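Local coordinates for protein titin (Homo sapiens, PDB 2J8H) that serves as a giant structural and elastic protein of muscle, represented by two consecutive immunoglobulin domains of its A-band region, at residues A[9-14]-A[90-95]; A[22-27]-A[62-67]. All coordinates share one frame; numbering follows the deposited sequence.

Interaction 1 (A[9-14]-A[90-95]); sequences EELRNL and GTASLE
Leu14 is joined to strand 90-95 through both its backbone groups. Its N donates to Ser93 O at 2.8 Å in a nearly straight bond (173° at the hydrogen). Its O takes the N-H of Glu95, with Leu14 O 2.9 Å from Glu95 N. A water that donates to Leu14 O also lies 2.8 Å from Ser93 OG, linking the carbonyl to the neighbouring serine hydroxyl. One residue earlier the pairing passes to a side chain. Asn13 OD1 accepts from Ser93 N at 2.8 Å, the donor standing well above the plane of the amide group, 44° out of it. With CG anti to the carbonyl carbon (chi1 -74°), Asn13 starts its side chain beside its backbone N; OD1 also touches Ala92 CA. In immunoglobulin terms this is strand A' running parallel to strand G, a pairing characteristic of I-set domains, here where residues 9-13 lead in from the kink between A and A'. Ala92 turns its methyl towards this lead-in, 3.3 Å from Arg12 O, and Leu11 covers it with CB and CD1, each 3.8 Å from Ala92 CB. Leu11 also touches Cys26 of strand 22-29 and Val79 of strand 76-83. At the other end Leu94 stretches CD1 to within 3.7 Å of Leu14 CB; both leucines lie on the same face of the sheet, and Leu94 also touches Ala22 and Ile66.

Interaction 2 (A[22-27]-A[62-67]); sequences ATLVCK and HQLIIA
Leu24 and Leu64 form a hydrogen-bonded antiparallel pair, Leu24 N donating to Leu64 O at 2.9 Å and Leu64 N to Leu24 O at 2.8 Å. The Leu24 side chain lies obliquely across Ile66, Leu24 CD1 meeting Ile66 CD1 at 4.0 Å. His62 pairs in the same way with Cys26; on the inner face Cys26 SG rests 4.0 Å from His62 CB, and the His62 side chain also touches Val36 and Trp38 of strand 35-40. Ala22 exchanges two backbone bonds with Ile66, and its methyl points inward, touching Leu14 and Val16. These are strands B and E of an immunoglobulin sandwich, in the sheet built of A, B, E and D, and the side chains of Ala22, Leu24, Cys26, His62, Leu64 and Ile66 line its core face, where Trp38 of the opposing sheet meets Leu24 and Leu64. On the other face Thr23, its OG1 anti to the carbonyl carbon (chi1 -57°), sets CG2 3.4 Å from Gln63 OE1 and OG1 4.0 Å from both Ile65 CG1 and Ile65 CG2. An alanine here would take away CG2 and OG1, and would probably leave the Gln63 carboxamide without its methyl neighbour and a gap beside Ile65. That amide has polar partners too: NE2 bonds to Gln55 and OE1 to Ile186 N of the second subunit. Val25 runs alongside Gln63, its CG2 3.7 Å from Gln63 OE1.

In the fold
Both interactions belong to the first immunoglobulin domain, and interaction 2 is nested within the loop of chain that interaction 1 closes. Interaction 2 is a buried, regular antiparallel pairing inside one sheet, with main-chain bonds in pairs. Interaction 1 lies at the surface, where residues 9-14 pass from the sheet of strand 22-29 to the edge of the one holding strand 86-102; its pairing is parallel, shorter, and eked out by an asparagine side chain and a water. The two touch: Leu14 CD1 packs 3.4 Å from Leu24 CD1, and Leu11 CD2 lies near Val25 O. Glu9 O, 2.9 Å from Lys27 N, probably forms a hydrogen bond linking the start of 9-14 to 22-27.

Interaction 1 (A[9-14]-A[90-95])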
ATOM      1  N   GLU A   9     -14.969  17.454  21.548  1.00 49.00           N
ATOM      2  CA  GLU A   9     -15.040  16.160  20.873  1.00 49.30           C
ATOM      3  C   GLU A   9     -13.901  15.312  21.429  1.00 48.82           C
ATOM      4  O   GLU A   9     -12.746  15.651  21.279  1.00 47.82           O
ATOM      5  CB  GLU A   9     -14.957  16.349  19.365  1.00 49.01           C
ATOM      6  CG  GLU A   9     -16.047  17.299  18.858  1.00 49.68           C
ATOM      7  CD  GLU A   9     -16.052  17.454  17.352  1.00 50.15           C
ATOM      8  OE1 GLU A   9     -15.126  16.926  16.714  1.00 51.65           O
ATOM      9  OE2 GLU A   9     -16.972  18.099  16.803  1.00 52.02           O
ATOM     10  N   GLU A  10     -14.260  14.254  22.143  1.00 49.22           N
ATOM     11  CA  GLU A  10     -13.297  13.390  22.830  1.00 51.05           C
ATOM     12  C   GLU A  10     -12.658  12.428  21.840  1.00 50.94           C
ATOM     13  O   GLU A  10     -13.216  12.167  20.774  1.00 49.92           O
ATOM     14  CB  GLU A  10     -14.005  12.559  23.915  1.00 51.01           C
ATOM     15  CG  GLU A  10     -14.679  13.363  25.018  1.00 52.54           C
ATOM     16  CD  GLU A  10     -15.542  12.486  25.923  1.00 54.72           C
ATOM     17  OE1 GLU A  10     -15.277  11.263  26.037  1.00 60.98           O
ATOM     18  OE2 GLU A  10     -16.528  13.010  26.500  1.00 61.46           O
ATOM     19  N   LEU A  11     -11.483  11.907  22.198  1.00 52.05           N
ATOM     20  CA  LEU A  11     -10.810  10.879  21.407  1.00 52.84           C
ATOM     21  C   LEU A  11     -11.669   9.643  21.261  1.00 53.36           C
ATOM     22  O   LEU A  11     -12.352   9.244  22.195  1.00 53.96           O
ATOM     23  CB  LEU A  11      -9.510  10.432  22.080  1.00 53.41           C
ATOM     24  CG  LEU A  11      -8.218  11.201  21.951  1.00 54.54           C
ATOM     25  CD1 LEU A  11      -7.048  10.286  22.447  1.00 54.38           C
ATOM     26  CD2 LEU A  11      -7.969  11.700  20.517  1.00 53.40           C
ATOM     27  N   ARG A  12     -11.634   9.036  20.079  1.00 54.27           N
ATOM     28  CA  ARG A  12     -12.385   7.804  19.824  1.00 54.86           C
ATOM     29  C   ARG A  12     -11.453   6.603  19.854  1.00 53.61           C
ATOM     30  O   ARG A  12     -10.369   6.674  19.306  1.00 53.21           O
ATOM     31  CB  ARG A  12     -13.032   7.865  18.433  1.00 55.36           C
ATOM     32  CG  ARG A  12     -14.321   8.644  18.387  1.00 58.25           C
ATOM     33  CD  ARG A  12     -15.008   8.543  17.014  1.00 59.98           C
ATOM     34  NE  ARG A  12     -15.662   9.818  16.684  1.00 64.42           N
ATOM     35  CZ  ARG A  12     -16.946  10.111  16.880  1.00 65.29           C
ATOM     36  NH1 ARG A  12     -17.795   9.210  17.382  1.00 66.00           N
ATOM     37  NH2 ARG A  12     -17.388  11.327  16.551  1.00 65.45           N
ATOM     38  N   ASN A  13     -11.894   5.501  20.462  1.00 53.14           N
ATOM     39  CA  ASN A  13     -11.218   4.216  20.304  1.00 52.78           C
ATOM     40  C   ASN A  13     -11.170   3.866  18.819  1.00 52.45           C
ATOM     41  O   ASN A  13     -12.153   4.092  18.083  1.00 53.29           O
ATOM     42  CB  ASN A  13     -11.950   3.108  21.068  1.00 52.80           C
ATOM     43  CG  ASN A  13     -11.746   3.182  22.571  1.00 52.97           C
ATOM     44  OD1 ASN A  13     -10.866   3.894  23.067  1.00 52.62           O
ATOM     45  ND2 ASN A  13     -12.543   2.412  23.306  1.00 51.80           N
ATOM     46  N   LEU A  14     -10.046   3.313  18.375  1.00 51.61           N
ATOM     47  CA  LEU A  14      -9.814   3.023  16.953  1.00 51.35           C
ATOM     48  C   LEU A  14      -9.493   1.554  16.751  1.00 50.41           C
ATOM     49  O   LEU A  14      -8.832   0.951  17.588  1.00 50.01           O
ATOM     50  CB  LEU A  14      -8.595   3.780  16.422  1.00 51.63           C
ATOM     51  CG  LEU A  14      -8.534   5.306  16.336  1.00 54.35           C
ATOM     52  CD1 LEU A  14      -7.152   5.712  15.819  1.00 55.57           C
ATOM     53  CD2 LEU A  14      -9.652   5.811  15.416  1.00 57.07           C
ATOM     54  N   GLY A  90      -7.748  12.921  27.850  1.00 44.09           N
ATOM     55  CA  GLY A  90      -8.682  11.955  27.318  1.00 45.44           C
ATOM     56  C   GLY A  90      -7.838  10.801  26.860  1.00 46.29           C
ATOM     57  O   GLY A  90      -6.630  10.932  26.674  1.00 45.58           O
ATOM     58  N   THR A  91      -8.486   9.664  26.696  1.00 47.73           N
ATOM     59  CA  THR A  91      -7.785   8.438  26.383  1.00 48.98           C
ATOM     60  C   THR A  91      -8.571   7.653  25.310  1.00 48.70           C
ATOM     61  O   THR A  91      -9.810   7.688  25.271  1.00 48.64           O
ATOM     62  CB  THR A  91      -7.592   7.611  27.680  1.00 49.18           C
ATOM     63  OG1 THR A  91      -6.933   6.372  27.371  1.00 54.43           O
ATOM     64  CG2 THR A  91      -8.907   7.300  28.295  1.00 51.27           C
ATOM     65  N   ALA A  92      -7.833   6.967  24.441  1.00 48.53           N
ATOM     66  CA  ALA A  92      -8.407   6.064  23.440  1.00 48.76           C
ATOM     67  C   ALA A  92      -7.473   4.872  23.301  1.00 48.59           C
ATOM     68  O   ALA A  92      -6.257   5.007  23.465  1.00 49.13           O
ATOM     69  CB  ALA A  92      -8.540   6.772  22.087  1.00 48.94           C
ATOM     70  N   SER A  93      -8.029   3.719  22.977  1.00 48.80           N
ATOM     71  CA  SER A  93      -7.219   2.569  22.631  1.00 48.70           C
ATOM     72  C   SER A  93      -7.170   2.437  21.114  1.00 48.66           C
ATOM     73  O   SER A  93      -8.162   2.678  20.415  1.00 48.95           O
ATOM     74  CB  SER A  93      -7.838   1.334  23.228  1.00 49.29           C
ATOM     75  OG  SER A  93      -9.055   1.082  22.556  1.00 52.05           O
ATOM     76  N   LEU A  94      -6.005   2.058  20.614  1.00 48.23           N
ATOM     77  CA  LEU A  94      -5.841   1.632  19.254  1.00 48.05           C
ATOM     78  C   LEU A  94      -5.692   0.100  19.250  1.00 47.83           C
ATOM     79  O   LEU A  94      -4.840  -0.444  19.939  1.00 47.40           O
ATOM     80  CB  LEU A  94      -4.595   2.279  18.684  1.00 47.90           C
ATOM     81  CG  LEU A  94      -4.197   1.871  17.264  1.00 48.88           C
ATOM     82  CD1 LEU A  94      -5.365   1.968  16.258  1.00 49.77           C
ATOM     83  CD2 LEU A  94      -3.016   2.718  16.830  1.00 47.98           C
ATOM     84  N   GLU A  95      -6.546  -0.594  18.513  1.00 47.69           N
ATOM     85  CA  GLU A  95      -6.360  -1.997  18.288  1.00 48.24           C
ATOM     86  C   GLU A  95      -6.020  -2.126  16.820  1.00 47.64           C
ATOM     87  O   GLU A  95      -6.557  -1.407  15.987  1.00 46.81           O
ATOM     88  CB  GLU A  95      -7.617  -2.773  18.672  1.00 48.61           C
ATOM     89  CG  GLU A  95      -7.641  -3.084  20.176  1.00 51.38           C
ATOM     90  CD  GLU A  95      -9.010  -2.933  20.822  1.00 52.69           C
ATOM     91  OE1 GLU A  95      -9.950  -3.677  20.422  1.00 57.71           O
ATOM     92  OE2 GLU A  95      -9.123  -2.093  21.767  1.00 60.72           O
TER
HETATM   93  O   HOH W   1      -9.825   0.110  19.995  1.00 45.58           O

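Interaction 2 (A[22-27]-A[62-67])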
ATOM      1  N   ALA A  22      -3.140   5.400  11.578  1.00 47.54           N
ATOM      2  CA  ALA A  22      -4.182   5.620  12.545  1.00 47.25           C
ATOM      3  C   ALA A  22      -4.154   7.113  12.851  1.00 47.52           C
ATOM      4  O   ALA A  22      -3.082   7.680  13.067  1.00 46.92           O
ATOM      5  CB  ALA A  22      -3.920   4.808  13.794  1.00 46.69           C
ATOM      6  N   THR A  23      -5.327   7.748  12.839  1.00 47.25           N
ATOM      7  CA  THR A  23      -5.444   9.167  13.150  1.00 46.94           C
ATOM      8  C   THR A  23      -6.385   9.323  14.302  1.00 47.05           C
ATOM      9  O   THR A  23      -7.536   8.917  14.227  1.00 46.36           O
ATOM     10  CB  THR A  23      -5.971   9.951  11.951  1.00 47.05           C
ATOM     11  OG1 THR A  23      -5.097   9.712  10.847  1.00 45.03           O
ATOM     12  CG2 THR A  23      -6.024  11.458  12.265  1.00 46.18           C
ATOM     13  N   LEU A  24      -5.880   9.919  15.368  1.00 47.28           N
ATOM     14  CA  LEU A  24      -6.651  10.173  16.566  1.00 48.16           C
ATOM     15  C   LEU A  24      -6.941  11.656  16.534  1.00 48.05           C
ATOM     16  O   LEU A  24      -6.015  12.448  16.347  1.00 48.21           O
ATOM     17  CB  LEU A  24      -5.810   9.856  17.788  1.00 48.20           C
ATOM     18  CG  LEU A  24      -5.508   8.392  18.099  1.00 50.47           C
ATOM     19  CD1 LEU A  24      -4.669   7.691  17.078  1.00 53.44           C
ATOM     20  CD2 LEU A  24      -4.757   8.366  19.373  1.00 50.88           C
ATOM     21  N   VAL A  25      -8.208  12.027  16.690  1.00 47.60           N
ATOM     22  CA  VAL A  25      -8.650  13.390  16.484  1.00 48.23           C
ATOM     23  C   VAL A  25      -9.472  13.781  17.688  1.00 48.12           C
ATOM     24  O   VAL A  25     -10.233  12.960  18.220  1.00 48.73           O
ATOM     25  CB  VAL A  25      -9.588  13.538  15.245  1.00 49.11           C
ATOM     26  CG1 VAL A  25      -9.757  15.029  14.906  1.00 50.18           C
ATOM     27  CG2 VAL A  25      -9.081  12.760  14.027  1.00 51.12           C
ATOM     28  N   CYS A  26      -9.368  15.037  18.099  1.00 48.04           N
ATOM     29  CA  CYS A  26     -10.233  15.549  19.160  1.00 47.92           C
ATOM     30  C   CYS A  26     -10.409  17.036  18.926  1.00 47.95           C
ATOM     31  O   CYS A  26      -9.712  17.609  18.070  1.00 47.54           O
ATOM     32  CB  CYS A  26      -9.638  15.246  20.530  1.00 48.12           C
ATOM     33  SG  CYS A  26      -8.101  16.032  20.872  1.00 50.46           S
ATOM     34  N   LYS A  27     -11.362  17.641  19.643  1.00 47.10           N
ATOM     35  CA  LYS A  27     -11.600  19.066  19.571  1.00 47.03           C
ATOM     36  C   LYS A  27     -11.609  19.622  20.997  1.00 47.32           C
ATOM     37  O   LYS A  27     -12.368  19.168  21.853  1.00 46.95           O
ATOM     38  CB  LYS A  27     -12.906  19.395  18.856  1.00 46.64           C
ATOM     39  CG  LYS A  27     -13.140  20.870  18.620  1.00 46.85           C
ATOM     40  CD  LYS A  27     -14.496  21.057  17.993  1.00 46.99           C
ATOM     41  CE  LYS A  27     -14.776  22.481  17.628  1.00 47.86           C
ATOM     42  NZ  LYS A  27     -16.008  22.510  16.813  1.00 49.56           N
ATOM     43  N   HIS A  62      -7.264  18.925  17.067  1.00 46.11           N
ATOM     44  CA  HIS A  62      -5.943  18.342  17.275  1.00 46.48           C
ATOM     45  C   HIS A  62      -5.970  16.921  16.795  1.00 46.82           C
ATOM     46  O   HIS A  62      -6.937  16.188  17.071  1.00 46.19           O
ATOM     47  CB  HIS A  62      -5.609  18.331  18.753  1.00 47.48           C
ATOM     48  CG  HIS A  62      -5.380  19.695  19.303  1.00 46.82           C
ATOM     49  ND1 HIS A  62      -4.148  20.306  19.267  1.00 47.93           N
ATOM     50  CD2 HIS A  62      -6.243  20.603  19.815  1.00 47.24           C
ATOM     51  CE1 HIS A  62      -4.255  21.520  19.773  1.00 48.56           C
ATOM     52  NE2 HIS A  62      -5.516  21.726  20.107  1.00 47.56           N
ATOM     53  N   GLN A  63      -4.935  16.514  16.063  1.00 46.00           N
ATOM     54  CA  GLN A  63      -4.867  15.130  15.660  1.00 46.18           C
ATOM     55  C   GLN A  63      -3.442  14.607  15.671  1.00 46.07           C
ATOM     56  O   GLN A  63      -2.472  15.348  15.493  1.00 45.45           O
ATOM     57  CB  GLN A  63      -5.619  14.878  14.335  1.00 46.47           C
ATOM     58  CG  GLN A  63      -4.907  15.242  13.094  1.00 46.78           C
ATOM     59  CD  GLN A  63      -5.717  15.100  11.818  1.00 46.50           C
ATOM     60  OE1 GLN A  63      -6.889  14.742  11.832  1.00 48.66           O
ATOM     61  NE2 GLN A  63      -5.101  15.465  10.702  1.00 45.73           N
ATOM     62  N   LEU A  64      -3.346  13.318  15.953  1.00 45.66           N
ATOM     63  CA  LEU A  64      -2.101  12.608  15.921  1.00 45.35           C
ATOM     64  C   LEU A  64      -2.237  11.563  14.839  1.00 45.46           C
ATOM     65  O   LEU A  64      -3.195  10.787  14.840  1.00 46.45           O
ATOM     66  CB  LEU A  64      -1.871  11.934  17.263  1.00 45.24           C
ATOM     67  CG  LEU A  64      -0.700  10.927  17.339  1.00 45.12           C
ATOM     68  CD1 LEU A  64       0.631  11.636  17.242  1.00 44.12           C
ATOM     69  CD2 LEU A  64      -0.818  10.125  18.660  1.00 46.16           C
ATOM     70  N   ILE A  65      -1.286  11.532  13.920  1.00 45.21           N
ATOM     71  CA  ILE A  65      -1.229  10.507  12.913  1.00 45.39           C
ATOM     72  C   ILE A  65      -0.083   9.558  13.240  1.00 45.77           C
ATOM     73  O   ILE A  65       1.069   9.975  13.334  1.00 44.68           O
ATOM     74  CB  ILE A  65      -1.012  11.089  11.494  1.00 45.30           C
ATOM     75  CG1 ILE A  65      -2.018  12.223  11.219  1.00 45.75           C
ATOM     76  CG2 ILE A  65      -1.134   9.969  10.417  1.00 44.83           C
ATOM     77  CD1 ILE A  65      -1.702  13.068   9.972  1.00 46.08           C
ATOM     78  N   ILE A  66      -0.424   8.274  13.401  1.00 45.80           N
ATOM     79  CA  ILE A  66       0.545   7.207  13.628  1.00 45.70           C
ATOM     80  C   ILE A  66       0.621   6.439  12.345  1.00 45.88           C
ATOM     81  O   ILE A  66      -0.354   5.828  11.948  1.00 45.23           O
ATOM     82  CB  ILE A  66       0.097   6.248  14.746  1.00 45.86           C
ATOM     83  CG1 ILE A  66      -0.280   7.046  15.994  1.00 45.58           C
ATOM     84  CG2 ILE A  66       1.172   5.219  15.055  1.00 44.99           C
ATOM     85  CD1 ILE A  66      -0.974   6.228  17.058  1.00 47.59           C
ATOM     86  N   ALA A  67       1.791   6.455  11.718  1.00 45.94           N
ATOM     87  CA  ALA A  67       1.949   5.867  10.417  1.00 46.62           C
ATOM     88  C   ALA A  67       2.089   4.376  10.507  1.00 47.56           C
ATOM     89  O   ALA A  67       2.718   3.841  11.442  1.00 47.55           O
ATOM     90  CB  ALA A  67       3.168   6.449   9.709  1.00 46.38           C
TER